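Local coordinates for protein glyoxalase-related enzyme, AraC type (Clostridium phytofermentans, PDB 3BT3) that is of unknown function but belongs to the glyoxalase-related VOC superfamily and probably serves as the sensing part of an AraC-type transcription regulator, at residues A[22-32]-A[78-89]; A[39-49]-A[61-69]. One frame throughout, in Å; residues are numbered along the deposited sequence.

Contact 1: A[22-32]-A[78-89]; sequences ENGPVYFTKDM and FRGFHLFKGEPI
Tyr27 and Leu83 lie side by side on one face of the parallel strand pair 26-29 and 81-85, the first and last strands of a beta-alpha-beta-beta-beta module of the VOC fold, with 26-29 outermost in its four-stranded sheet. CD2 of the tyrosine ring meets CD2 of Leu83 at 3.7 Å. The ring stands with CG anti to the backbone N (chi1 -175°) and turns its edge to the face of Phe81 in a T-shaped pair, planes at 72°; its OH bonds to Asp135 and Thr133. Pro25 CG packs on Phe81 CD1 at 3.5 Å. Met32 reaches Leu83 CB with its sulfur, and helix 32-41 covers this face. On the other face Phe28 CE1 touches Phe84 CB at 3.6 Å, while Val26 CG1 meets the Phe84 edge. Phe95 of the second subunit turns edge-to-face with His82 and Phe84 here. Between the faces, His82 N to Pro25 O (2.9 Å), Phe84 N to Tyr27 O and Thr29 N to Phe84 O are nearly straight, whereas Tyr27 N to His82 O is weak. At one end His82 ND1 gives a bent bond (3.3 Å, 140°) to Gly24 O, which lies in the imidazole plane, though ND1 stands above the carbonyl plane. At the other, Lys30 NZ and Glu87 OE2 form a long salt bridge, and Lys85 bridges to Asp59 and Asp53. Backbone bonds and two largely apolar faces thus hold the pair.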
# COMPACT_ATOMS: atom_id res chain seq x y z
N GLU A 22 8.60 7.68 -0.20
CA GLU A 22 7.40 7.21 0.49
C GLU A 22 6.62 6.27 -0.40
O GLU A 22 6.69 6.37 -1.62
CB GLU A 22 6.50 8.38 0.89
CG GLU A 22 7.17 9.41 1.77
CD GLU A 22 6.19 10.38 2.41
OE1 GLU A 22 5.28 10.87 1.70
OE2 GLU A 22 6.33 10.65 3.63
N ASN A 23 5.88 5.36 0.22
CA ASN A 23 5.08 4.42 -0.53
C ASN A 23 3.90 3.91 0.27
O ASN A 23 3.86 2.74 0.63
CB ASN A 23 5.94 3.23 -0.98
CG ASN A 23 5.17 2.27 -1.86
OD1 ASN A 23 4.38 2.68 -2.70
ND2 ASN A 23 5.41 0.98 -1.68
N GLY A 24 2.94 4.79 0.54
CA GLY A 24 1.77 4.38 1.29
C GLY A 24 0.78 3.70 0.37
O GLY A 24 0.66 4.06 -0.80
N PRO A 25 0.05 2.68 0.86
CA PRO A 25 -0.93 1.96 0.05
C PRO A 25 -2.07 2.83 -0.47
O PRO A 25 -2.38 3.87 0.12
CB PRO A 25 -1.43 0.87 1.00
CG PRO A 25 -1.19 1.44 2.36
CD PRO A 25 0.15 2.10 2.21
N VAL A 26 -2.67 2.42 -1.59
CA VAL A 26 -3.78 3.16 -2.18
C VAL A 26 -5.12 2.55 -1.79
O VAL A 26 -5.22 1.35 -1.55
CB VAL A 26 -3.69 3.18 -3.71
CG1 VAL A 26 -2.47 3.98 -4.13
CG2 VAL A 26 -3.66 1.75 -4.26
N TYR A 27 -6.15 3.38 -1.74
CA TYR A 27 -7.49 2.93 -1.35
C TYR A 27 -8.53 3.72 -2.15
O TYR A 27 -8.50 4.95 -2.18
CB TYR A 27 -7.65 3.17 0.15
CG TYR A 27 -8.92 2.66 0.77
CD1 TYR A 27 -8.89 1.60 1.68
CD2 TYR A 27 -10.14 3.26 0.48
CE1 TYR A 27 -10.06 1.16 2.29
CE2 TYR A 27 -11.31 2.82 1.09
CZ TYR A 27 -11.27 1.78 1.99
OH TYR A 27 -12.42 1.36 2.60
N PHE A 28 -9.46 3.04 -2.80
CA PHE A 28 -10.46 3.76 -3.59
C PHE A 28 -11.83 3.83 -2.94
O PHE A 28 -12.29 2.88 -2.33
CB PHE A 28 -10.54 3.14 -4.99
CG PHE A 28 -9.27 3.26 -5.76
CD1 PHE A 28 -8.97 4.42 -6.46
CD2 PHE A 28 -8.31 2.25 -5.69
CE1 PHE A 28 -7.72 4.59 -7.07
CE2 PHE A 28 -7.07 2.41 -6.30
CZ PHE A 28 -6.77 3.58 -6.99
N THR A 29 -12.49 4.98 -3.08
CA THR A 29 -13.81 5.16 -2.48
C THR A 29 -14.73 6.07 -3.28
O THR A 29 -14.29 7.06 -3.86
CB THR A 29 -13.70 5.71 -1.03
OG1 THR A 29 -15.01 6.03 -0.52
CG2 THR A 29 -12.86 6.97 -1.01
N LYS A 30 -16.02 5.74 -3.28
CA LYS A 30 -17.05 6.53 -3.97
C LYS A 30 -17.53 7.71 -3.11
O LYS A 30 -18.11 8.65 -3.62
CB LYS A 30 -18.24 5.66 -4.35
CG LYS A 30 -17.93 4.59 -5.39
CD LYS A 30 -17.34 5.20 -6.67
CE LYS A 30 -18.34 6.11 -7.38
NZ LYS A 30 -19.55 5.37 -7.87
N ASP A 31 -17.29 7.64 -1.80
CA ASP A 31 -17.68 8.70 -0.88
C ASP A 31 -16.63 8.81 0.24
O ASP A 31 -16.76 8.21 1.31
CB ASP A 31 -19.08 8.44 -0.30
CG ASP A 31 -19.66 9.67 0.41
OD1 ASP A 31 -20.86 9.65 0.76
OD2 ASP A 31 -18.93 10.67 0.61
N MET A 32 -15.60 9.61 -0.03
CA MET A 32 -14.47 9.81 0.87
C MET A 32 -14.81 10.18 2.32
O MET A 32 -14.25 9.61 3.26
CB MET A 32 -13.52 10.86 0.26
CG MET A 32 -12.05 10.65 0.59
SD MET A 32 -10.93 11.48 -0.60
CE MET A 32 -10.62 12.78 0.25
N PHE A 78 5.20 8.64 6.08
CA PHE A 78 3.74 8.55 5.69
C PHE A 78 3.54 7.04 5.47
O PHE A 78 4.14 6.43 4.58
CB PHE A 78 3.24 9.19 4.36
CG PHE A 78 1.71 8.89 4.15
CD1 PHE A 78 0.78 9.34 5.10
CD2 PHE A 78 1.20 8.18 3.08
CE1 PHE A 78 -0.58 9.07 5.00
CE2 PHE A 78 -0.16 7.90 2.96
CZ PHE A 78 -1.06 8.34 3.91
N ARG A 79 2.71 6.46 6.29
CA ARG A 79 2.39 5.04 6.28
C ARG A 79 0.89 4.76 6.39
O ARG A 79 0.49 3.71 6.88
CB ARG A 79 3.13 4.32 7.41
CG ARG A 79 2.66 4.69 8.80
CD ARG A 79 2.95 3.54 9.74
NE ARG A 79 4.35 3.16 9.70
CZ ARG A 79 5.27 3.57 10.57
NH1 ARG A 79 4.92 4.37 11.58
NH2 ARG A 79 6.53 3.19 10.43
N GLY A 80 0.06 5.70 5.96
CA GLY A 80 -1.37 5.48 6.01
C GLY A 80 -1.88 5.06 4.64
O GLY A 80 -1.14 4.45 3.86
N PHE A 81 -3.13 5.37 4.34
CA PHE A 81 -3.71 5.05 3.03
C PHE A 81 -3.98 6.34 2.27
O PHE A 81 -4.42 7.33 2.85
CB PHE A 81 -5.04 4.31 3.18
CG PHE A 81 -4.89 2.88 3.62
CD1 PHE A 81 -4.65 1.87 2.68
CD2 PHE A 81 -5.01 2.53 4.96
CE1 PHE A 81 -4.52 0.54 3.08
CE2 PHE A 81 -4.88 1.20 5.37
CZ PHE A 81 -4.64 0.21 4.43
N HIS A 82 -3.68 6.34 0.98
CA HIS A 82 -3.98 7.49 0.13
C HIS A 82 -5.40 7.17 -0.32
O HIS A 82 -5.67 6.03 -0.68
CB HIS A 82 -3.08 7.54 -1.10
CG HIS A 82 -1.67 7.96 -0.81
ND1 HIS A 82 -0.61 7.08 -0.82
CD2 HIS A 82 -1.15 9.18 -0.51
CE1 HIS A 82 0.50 7.74 -0.55
NE2 HIS A 82 0.20 9.01 -0.36
N LEU A 83 -6.29 8.15 -0.28
CA LEU A 83 -7.68 7.92 -0.71
C LEU A 83 -7.96 8.65 -2.02
O LEU A 83 -7.74 9.86 -2.13
CB LEU A 83 -8.65 8.41 0.37
CG LEU A 83 -8.41 7.89 1.80
CD1 LEU A 83 -9.21 8.73 2.79
CD2 LEU A 83 -8.81 6.43 1.89
N PHE A 84 -8.46 7.90 -3.00
CA PHE A 84 -8.81 8.42 -4.33
C PHE A 84 -10.27 8.07 -4.63
O PHE A 84 -10.79 7.07 -4.15
CB PHE A 84 -7.93 7.76 -5.41
CG PHE A 84 -6.47 8.02 -5.25
CD1 PHE A 84 -5.92 9.24 -5.65
CD2 PHE A 84 -5.64 7.06 -4.69
CE1 PHE A 84 -4.55 9.50 -5.49
CE2 PHE A 84 -4.28 7.31 -4.52
CZ PHE A 84 -3.73 8.53 -4.92
N LYS A 85 -10.92 8.90 -5.45
CA LYS A 85 -12.31 8.65 -5.83
C LYS A 85 -12.34 7.49 -6.82
O LYS A 85 -11.56 7.47 -7.78
CB LYS A 85 -12.93 9.88 -6.49
CG LYS A 85 -14.38 10.11 -6.12
CD LYS A 85 -15.28 10.30 -7.34
CE LYS A 85 -14.99 11.60 -8.06
NZ LYS A 85 -15.18 12.76 -7.15
N GLY A 86 -13.22 6.52 -6.60
CA GLY A 86 -13.32 5.39 -7.50
C GLY A 86 -14.03 4.19 -6.90
O GLY A 86 -14.47 4.23 -5.75
N GLU A 87 -14.15 3.11 -7.67
CA GLU A 87 -14.80 1.90 -7.19
C GLU A 87 -13.98 1.28 -6.07
O GLU A 87 -12.78 1.04 -6.21
CB GLU A 87 -14.97 0.88 -8.32
CG GLU A 87 -16.12 1.17 -9.27
CD GLU A 87 -17.48 1.19 -8.56
OE1 GLU A 87 -17.76 0.28 -7.75
OE2 GLU A 87 -18.28 2.12 -8.84
N PRO A 88 -14.62 0.98 -4.93
CA PRO A 88 -13.92 0.38 -3.80
C PRO A 88 -13.21 -0.90 -4.24
O PRO A 88 -13.63 -1.57 -5.18
CB PRO A 88 -15.05 0.06 -2.81
CG PRO A 88 -16.13 1.01 -3.18
CD PRO A 88 -16.07 1.04 -4.68
N ILE A 89 -12.12 -1.24 -3.55
CA ILE A 89 -11.40 -2.45 -3.88
C ILE A 89 -12.18 -3.66 -3.38
O ILE A 89 -12.68 -3.66 -2.25
CB ILE A 89 -9.99 -2.47 -3.23
CG1 ILE A 89 -9.06 -1.51 -3.98
CG2 ILE A 89 -9.43 -3.91 -3.24
CD1 ILE A 89 -7.77 -1.19 -3.26
O HOH W 1 -10.80 0.67 -1.67

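Contact 2: A[39-49]-A[61-69]; sequences FEEILGWSGDI and GCVFDYPSE
Val63 CG2 sits over the centre of the Phe39 ring, 3.8 Å from its centroid and 9° off the normal, a CH-pi contact that seats the helix 32-41 on the antiparallel hairpin of strands 46-52 and 58-64, part of the beta-alpha-beta-beta-beta module of the VOC fold. After helix 32-41, Gly44, with positive phi, leads the chain into Trp45. A water lies within hydrogen-bonding distance of Gly44 O, Ser46 OG and Asp65 O. The Trp45 indole is sandwiched between Phe39 with Leu43 and Asp65: Phe39 CD2 and Leu43 CD1 lie on one face, and Asp65 CA lies over the opposite face, 3.9 Å from the five-membered ring centroid. Trp45 CB is 3.3 Å from Phe64 O, a contact set by the backbone. With CG anti to the carbonyl carbon (chi1 -73°), the indole of Trp45 is laid along the chain at Phe64 and Asp65, CE3 3.5 Å from Phe64 C, and NE1 is hydrogen-bonded to Tyr18 OH of the second subunit. Ser46 begins the ladder proper, its N bonding Phe64 O almost straight (175°) and its O accepting from Phe64 N. The Phe64 ring comes back over this residue, with Ser46 O above one face and CE1 3.7 Å from Ser46 CB. Gly47 pairs with Val63 without hydrogen bonds, CA atoms 4.2 Å apart, and its CA lies 3.3 Å from Cys62 O. Ile49 faces Gly61 in the next non-hydrogen-bonded pair; between these two pairs Asp48 N bonds to Cys62 O, and Cys62 N returns a bond of 3.1 Å to Asp48 O.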
# COMPACT_ATOMS: atom_id res chain seq x y z
N PHE A 39 -12.84 5.24 9.31
CA PHE A 39 -11.50 5.05 9.82
C PHE A 39 -11.34 5.73 11.17
O PHE A 39 -10.56 5.28 12.01
CB PHE A 39 -10.46 5.61 8.84
CG PHE A 39 -9.97 4.62 7.84
CD1 PHE A 39 -10.61 4.46 6.62
CD2 PHE A 39 -8.86 3.83 8.12
CE1 PHE A 39 -10.15 3.53 5.70
CE2 PHE A 39 -8.39 2.89 7.21
CZ PHE A 39 -9.04 2.74 6.00
N GLU A 40 -12.07 6.83 11.37
CA GLU A 40 -11.99 7.57 12.62
C GLU A 40 -12.81 6.91 13.74
O GLU A 40 -12.29 6.66 14.84
CB GLU A 40 -12.48 9.02 12.43
CG GLU A 40 -11.47 9.96 11.75
CD GLU A 40 -12.05 11.34 11.40
OE1 GLU A 40 -11.27 12.25 11.01
OE2 GLU A 40 -13.28 11.53 11.52
N GLU A 41 -14.07 6.62 13.46
CA GLU A 41 -14.95 6.04 14.46
C GLU A 41 -14.70 4.59 14.84
O GLU A 41 -14.91 4.22 15.99
CB GLU A 41 -16.41 6.18 14.01
CG GLU A 41 -16.87 7.62 13.89
CD GLU A 41 -18.27 7.72 13.30
OE1 GLU A 41 -19.17 7.01 13.81
OE2 GLU A 41 -18.46 8.49 12.33
N ILE A 42 -14.26 3.78 13.89
CA ILE A 42 -14.05 2.37 14.18
C ILE A 42 -12.61 1.98 14.50
O ILE A 42 -12.38 1.24 15.45
CB ILE A 42 -14.55 1.50 13.02
CG1 ILE A 42 -15.99 1.87 12.67
CG2 ILE A 42 -14.43 0.04 13.40
CD1 ILE A 42 -16.92 2.01 13.86
N LEU A 43 -11.66 2.45 13.71
CA LEU A 43 -10.27 2.10 13.96
C LEU A 43 -9.52 3.11 14.80
O LEU A 43 -8.39 2.86 15.22
CB LEU A 43 -9.53 1.89 12.63
CG LEU A 43 -9.96 0.70 11.78
CD1 LEU A 43 -8.96 0.53 10.64
CD2 LEU A 43 -10.01 -0.58 12.63
N GLY A 44 -10.13 4.27 15.05
CA GLY A 44 -9.47 5.29 15.84
C GLY A 44 -8.35 6.01 15.11
O GLY A 44 -7.43 6.52 15.73
N TRP A 45 -8.43 6.04 13.78
CA TRP A 45 -7.42 6.72 12.97
C TRP A 45 -7.81 8.19 12.74
O TRP A 45 -8.84 8.65 13.21
CB TRP A 45 -7.29 6.03 11.62
CG TRP A 45 -6.60 4.71 11.66
CD1 TRP A 45 -6.63 3.80 12.68
CD2 TRP A 45 -5.83 4.11 10.61
NE1 TRP A 45 -5.93 2.67 12.32
CE2 TRP A 45 -5.43 2.83 11.05
CE3 TRP A 45 -5.45 4.53 9.32
CZ2 TRP A 45 -4.67 1.97 10.27
CZ3 TRP A 45 -4.69 3.67 8.54
CH2 TRP A 45 -4.31 2.41 9.02
N SER A 46 -6.97 8.91 12.01
CA SER A 46 -7.24 10.31 11.71
C SER A 46 -7.26 10.48 10.20
O SER A 46 -6.68 9.67 9.48
CB SER A 46 -6.17 11.21 12.32
OG SER A 46 -6.31 11.26 13.73
N GLY A 47 -7.93 11.51 9.72
CA GLY A 47 -7.99 11.70 8.29
C GLY A 47 -8.23 13.13 7.88
O GLY A 47 -8.58 13.98 8.69
N ASP A 48 -8.05 13.39 6.59
CA ASP A 48 -8.26 14.72 6.07
C ASP A 48 -8.45 14.65 4.57
O ASP A 48 -7.73 13.95 3.87
CB ASP A 48 -7.08 15.63 6.42
CG ASP A 48 -7.27 17.06 5.94
OD1 ASP A 48 -6.92 17.35 4.78
OD2 ASP A 48 -7.79 17.88 6.72
N ILE A 49 -9.45 15.38 4.09
CA ILE A 49 -9.75 15.42 2.67
C ILE A 49 -9.11 16.68 2.11
O ILE A 49 -9.43 17.79 2.50
CB ILE A 49 -11.27 15.41 2.46
CG1 ILE A 49 -11.82 14.05 2.93
CG2 ILE A 49 -11.60 15.69 1.00
CD1 ILE A 49 -13.33 13.95 2.93
N GLY A 61 -7.42 12.42 -0.60
CA GLY A 61 -7.29 12.59 0.83
C GLY A 61 -6.48 11.45 1.40
O GLY A 61 -5.85 10.69 0.65
N CYS A 62 -6.47 11.31 2.72
CA CYS A 62 -5.73 10.22 3.30
C CYS A 62 -6.10 9.99 4.74
O CYS A 62 -6.73 10.84 5.38
CB CYS A 62 -4.23 10.46 3.18
SG CYS A 62 -3.67 11.91 4.05
N VAL A 63 -5.74 8.81 5.24
CA VAL A 63 -5.98 8.44 6.61
C VAL A 63 -4.69 7.83 7.16
O VAL A 63 -3.93 7.20 6.43
CB VAL A 63 -7.14 7.41 6.74
CG1 VAL A 63 -8.44 8.08 6.37
CG2 VAL A 63 -6.90 6.20 5.83
N PHE A 64 -4.44 8.05 8.44
CA PHE A 64 -3.24 7.54 9.07
C PHE A 64 -3.54 7.19 10.51
O PHE A 64 -4.48 7.75 11.11
CB PHE A 64 -2.11 8.58 9.00
CG PHE A 64 -2.60 9.99 8.80
CD1 PHE A 64 -3.23 10.68 9.84
CD2 PHE A 64 -2.46 10.63 7.57
CE1 PHE A 64 -3.71 11.98 9.66
CE2 PHE A 64 -2.93 11.93 7.38
CZ PHE A 64 -3.56 12.61 8.42
N ASP A 65 -2.77 6.25 11.06
CA ASP A 65 -2.97 5.79 12.42
C ASP A 65 -2.56 6.79 13.50
O ASP A 65 -3.13 6.79 14.59
CB ASP A 65 -2.27 4.45 12.64
CG ASP A 65 -0.80 4.48 12.26
OD1 ASP A 65 -0.48 4.62 11.05
OD2 ASP A 65 0.04 4.35 13.17
N TYR A 66 -1.59 7.65 13.21
CA TYR A 66 -1.14 8.65 14.18
C TYR A 66 -1.98 9.93 14.14
O TYR A 66 -2.87 10.06 13.31
CB TYR A 66 0.35 8.98 13.97
CG TYR A 66 0.81 8.94 12.53
CD1 TYR A 66 0.86 10.09 11.74
CD2 TYR A 66 1.19 7.73 11.94
CE1 TYR A 66 1.28 10.04 10.40
CE2 TYR A 66 1.61 7.66 10.61
CZ TYR A 66 1.65 8.82 9.84
OH TYR A 66 2.05 8.73 8.52
N PRO A 67 -1.71 10.89 15.05
CA PRO A 67 -2.45 12.16 15.11
C PRO A 67 -2.09 13.08 13.94
O PRO A 67 -1.07 12.88 13.28
CB PRO A 67 -2.02 12.76 16.45
CG PRO A 67 -1.62 11.56 17.26
CD PRO A 67 -0.86 10.74 16.25
N SER A 68 -2.92 14.09 13.71
CA SER A 68 -2.71 15.05 12.62
C SER A 68 -1.37 15.79 12.74
O SER A 68 -0.76 16.15 11.74
CB SER A 68 -3.85 16.07 12.59
OG SER A 68 -5.10 15.43 12.40
N GLU A 69 -0.93 16.00 13.98
CA GLU A 69 0.33 16.68 14.27
C GLU A 69 1.47 16.10 13.42
O GLU A 69 2.37 16.83 12.99
CB GLU A 69 0.66 16.53 15.76
CG GLU A 69 0.62 15.09 16.25
CD GLU A 69 0.32 14.98 17.74
OE1 GLU A 69 -0.72 15.52 18.18
OE2 GLU A 69 1.12 14.36 18.47
O HOH W 2 -5.38 8.75 15.14

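How the contacts relate
After strand 19-22 the chain enters strand 26-29 and passes directly into helix 32-41, whose C-terminal part belongs to the first segment of contact 2. Strands 46-52 and 58-64 follow as a hairpin, so contact 2 closes a short loop of 11 residues. Only when strand 81-85 returns alongside 26-29 does contact 1 close the longer loop, which encloses the whole of contact 2. The two meet inside one four-stranded sheet, where Leu83 N to Gly61 O (2.7 Å) and Phe81 N to Val63 O are probable hydrogen bonds between strands 81-85 and 58-64. Contact 1 thus adds one outermost strand and contact 2 the other, and both reach the second subunit.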